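Local coordinates for protein tyrosinase (Aspergillus oryzae, PDB 3W6W) that probably oxidises phenols to quinones at a dinuclear copper centre, captured here as the copper-bound proenzyme that still carries its C-terminal domain, at residues A[474-479]-A[512-517]. Residues are numbered along the deposited sequence; the frame is centred on the assembly and turned at random.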
loop_
_atom_site.group_PDB
_atom_site.type_symbol
_atom_site.label_atom_id
_atom_site.label_comp_id
_atom_site.label_asym_id
_atom_site.label_seq_id
_atom_site.Cartn_x
_atom_site.Cartn_y
_atom_site.Cartn_z
ATOM N N LEU A 474 -20.864 2.839 -24.739
ATOM C CA LEU A 474 -21.854 3.224 -23.748
ATOM C C LEU A 474 -21.838 4.727 -23.584
ATOM O O LEU A 474 -20.773 5.327 -23.456
ATOM C CB LEU A 474 -21.542 2.573 -22.400
ATOM C CG LEU A 474 -21.883 1.088 -22.295
ATOM C CD1 LEU A 474 -21.036 0.459 -21.190
ATOM C CD2 LEU A 474 -23.364 0.919 -22.013
ATOM N N SER A 475 -23.021 5.332 -23.589
ATOM C CA SER A 475 -23.150 6.755 -23.287
ATOM C C SER A 475 -23.626 6.901 -21.851
ATOM O O SER A 475 -24.441 6.103 -21.382
ATOM C CB SER A 475 -24.149 7.428 -24.232
ATOM O OG SER A 475 -25.418 6.807 -24.173
ATOM N N ILE A 476 -23.112 7.911 -21.157
ATOM C CA ILE A 476 -23.460 8.142 -19.762
ATOM C C ILE A 476 -23.698 9.630 -19.546
ATOM O O ILE A 476 -22.806 10.446 -19.773
ATOM C CB ILE A 476 -22.343 7.671 -18.782
ATOM C CG1 ILE A 476 -21.993 6.194 -18.994
ATOM C CG2 ILE A 476 -22.768 7.907 -17.337
ATOM C CD1 ILE A 476 -20.864 5.953 -19.991
ATOM N N ARG A 477 -24.895 9.988 -19.100
ATOM C CA ARG A 477 -25.197 11.384 -18.796
ATOM C C ARG A 477 -25.735 11.463 -17.373
ATOM O O ARG A 477 -26.631 10.701 -16.997
ATOM C CB ARG A 477 -26.184 11.975 -19.813
ATOM C CG ARG A 477 -26.442 13.470 -19.619
ATOM C CD ARG A 477 -27.003 14.122 -20.882
ATOM N NE ARG A 477 -28.336 13.626 -21.215
ATOM C CZ ARG A 477 -28.926 13.788 -22.394
ATOM N NH1 ARG A 477 -28.314 14.442 -23.371
ATOM N NH2 ARG A 477 -30.129 13.287 -22.603
ATOM N N TYR A 478 -25.177 12.371 -16.581
ATOM C CA TYR A 478 -25.452 12.421 -15.150
ATOM C C TYR A 478 -25.362 13.857 -14.655
ATOM O O TYR A 478 -24.946 14.741 -15.400
ATOM C CB TYR A 478 -24.462 11.532 -14.373
ATOM C CG TYR A 478 -23.023 11.984 -14.474
ATOM C CD1 TYR A 478 -22.243 11.630 -15.568
ATOM C CD2 TYR A 478 -22.436 12.755 -13.475
ATOM C CE1 TYR A 478 -20.924 12.040 -15.676
ATOM C CE2 TYR A 478 -21.107 13.175 -13.573
ATOM C CZ TYR A 478 -20.355 12.808 -14.676
ATOM O OH TYR A 478 -19.049 13.224 -14.790
ATOM N N SER A 479 -25.729 14.078 -13.394
ATOM C CA SER A 479 -25.558 15.387 -12.766
ATOM C C SER A 479 -24.438 15.356 -11.733
ATOM O O SER A 479 -24.459 14.542 -10.810
ATOM C CB SER A 479 -26.852 15.845 -12.094
ATOM O OG SER A 479 -26.611 16.953 -11.235
ATOM N N GLY A 512 -17.393 -1.145 -16.918
ATOM C CA GLY A 512 -16.602 0.070 -16.787
ATOM C C GLY A 512 -17.212 1.068 -15.827
ATOM O O GLY A 512 -18.340 0.885 -15.349
ATOM N N SER A 513 -16.472 2.141 -15.564
ATOM C CA SER A 513 -16.888 3.150 -14.591
ATOM C C SER A 513 -16.714 4.576 -15.098
ATOM O O SER A 513 -15.875 4.858 -15.962
ATOM C CB SER A 513 -16.080 2.991 -13.296
ATOM O OG SER A 513 -14.734 3.424 -13.469
ATOM N N VAL A 514 -17.520 5.466 -14.521
ATOM C CA VAL A 514 -17.441 6.902 -14.731
ATOM C C VAL A 514 -17.385 7.523 -13.344
ATOM O O VAL A 514 -18.255 7.272 -12.512
ATOM C CB VAL A 514 -18.706 7.396 -15.472
ATOM C CG1 VAL A 514 -18.830 8.907 -15.397
ATOM C CG2 VAL A 514 -18.697 6.904 -16.917
ATOM N N PHE A 515 -16.354 8.318 -13.077
ATOM C CA PHE A 515 -16.220 8.951 -11.777
ATOM C C PHE A 515 -16.668 10.399 -11.772
ATOM O O PHE A 515 -16.246 11.203 -12.597
ATOM C CB PHE A 515 -14.768 8.893 -11.270
ATOM C CG PHE A 515 -14.602 9.410 -9.873
ATOM C CD1 PHE A 515 -15.192 8.756 -8.803
ATOM C CD2 PHE A 515 -13.831 10.537 -9.624
ATOM C CE1 PHE A 515 -15.045 9.225 -7.504
ATOM C CE2 PHE A 515 -13.654 11.004 -8.326
ATOM C CZ PHE A 515 -14.264 10.351 -7.256
ATOM N N ASN A 516 -17.531 10.730 -10.821
ATOM C CA ASN A 516 -17.901 12.115 -10.613
ATOM C C ASN A 516 -16.894 12.793 -9.696
ATOM O O ASN A 516 -16.978 12.684 -8.469
ATOM C CB ASN A 516 -19.299 12.215 -10.016
ATOM C CG ASN A 516 -19.694 13.635 -9.755
ATOM O OD1 ASN A 516 -19.356 14.524 -10.531
ATOM N ND2 ASN A 516 -20.375 13.873 -8.645
ATOM N N PHE A 517 -15.933 13.476 -10.308
ATOM C CA PHE A 517 -14.911 14.251 -9.599
ATOM C C PHE A 517 -15.601 15.545 -9.209
ATOM O O PHE A 517 -15.662 16.512 -9.961
ATOM C CB PHE A 517 -13.718 14.457 -10.552
ATOM C CG PHE A 517 -12.497 15.121 -9.934
ATOM C CD1 PHE A 517 -11.840 14.566 -8.843
ATOM C CD2 PHE A 517 -11.988 16.294 -10.483
ATOM C CE1 PHE A 517 -10.700 15.164 -8.312
ATOM C CE2 PHE A 517 -10.847 16.897 -9.956
ATOM C CZ PHE A 517 -10.207 16.320 -8.863
HETATM O O HOH W 1 -16.493 11.909 -15.197
HETATM O O HOH W 2 -17.833 14.678 -12.938
#
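V514 meets I476 and Y478 through its two methyls, one for each partner. CG2 of V514 lies 3.9 Å from CD1 of I476, the two side chains running alongside one another in opposite senses, while CG1 of V514 comes within 3.8 Å of CE1 of Y478, obliquely to the ring. With CG1 of V514 anti to the backbone N (chi1 166°), the branches splay toward successive inward-pointing residues of 474-479. On the ring's other flank, OD1 of N516 sits 3.8 Å from CE2 of Y478, at the edge and near the ring plane; ring and amide planes are 68° apart.

The polar link is carried by water. The OH of Y478 is bonded to two waters: one, at 2.9 Å from this OH, donates to the carbonyl O of F515, and the other donates to OD1 of N516 over 2.9 Å. ND2 of N516 is hydrogen-bonded to the O of R480.

The segment axes, 9.5 Å apart and inclined by 24°, belong to non-adjacent strands of the C-terminal domain's mixed sheet, facing through side chains. Strand 538-544 pairs with 474-479; outermost strand 510-516 also packs on helix 328-340, which carries copper ligands H332 and H336 and whose N334 bonds the backbone of S513 and F515.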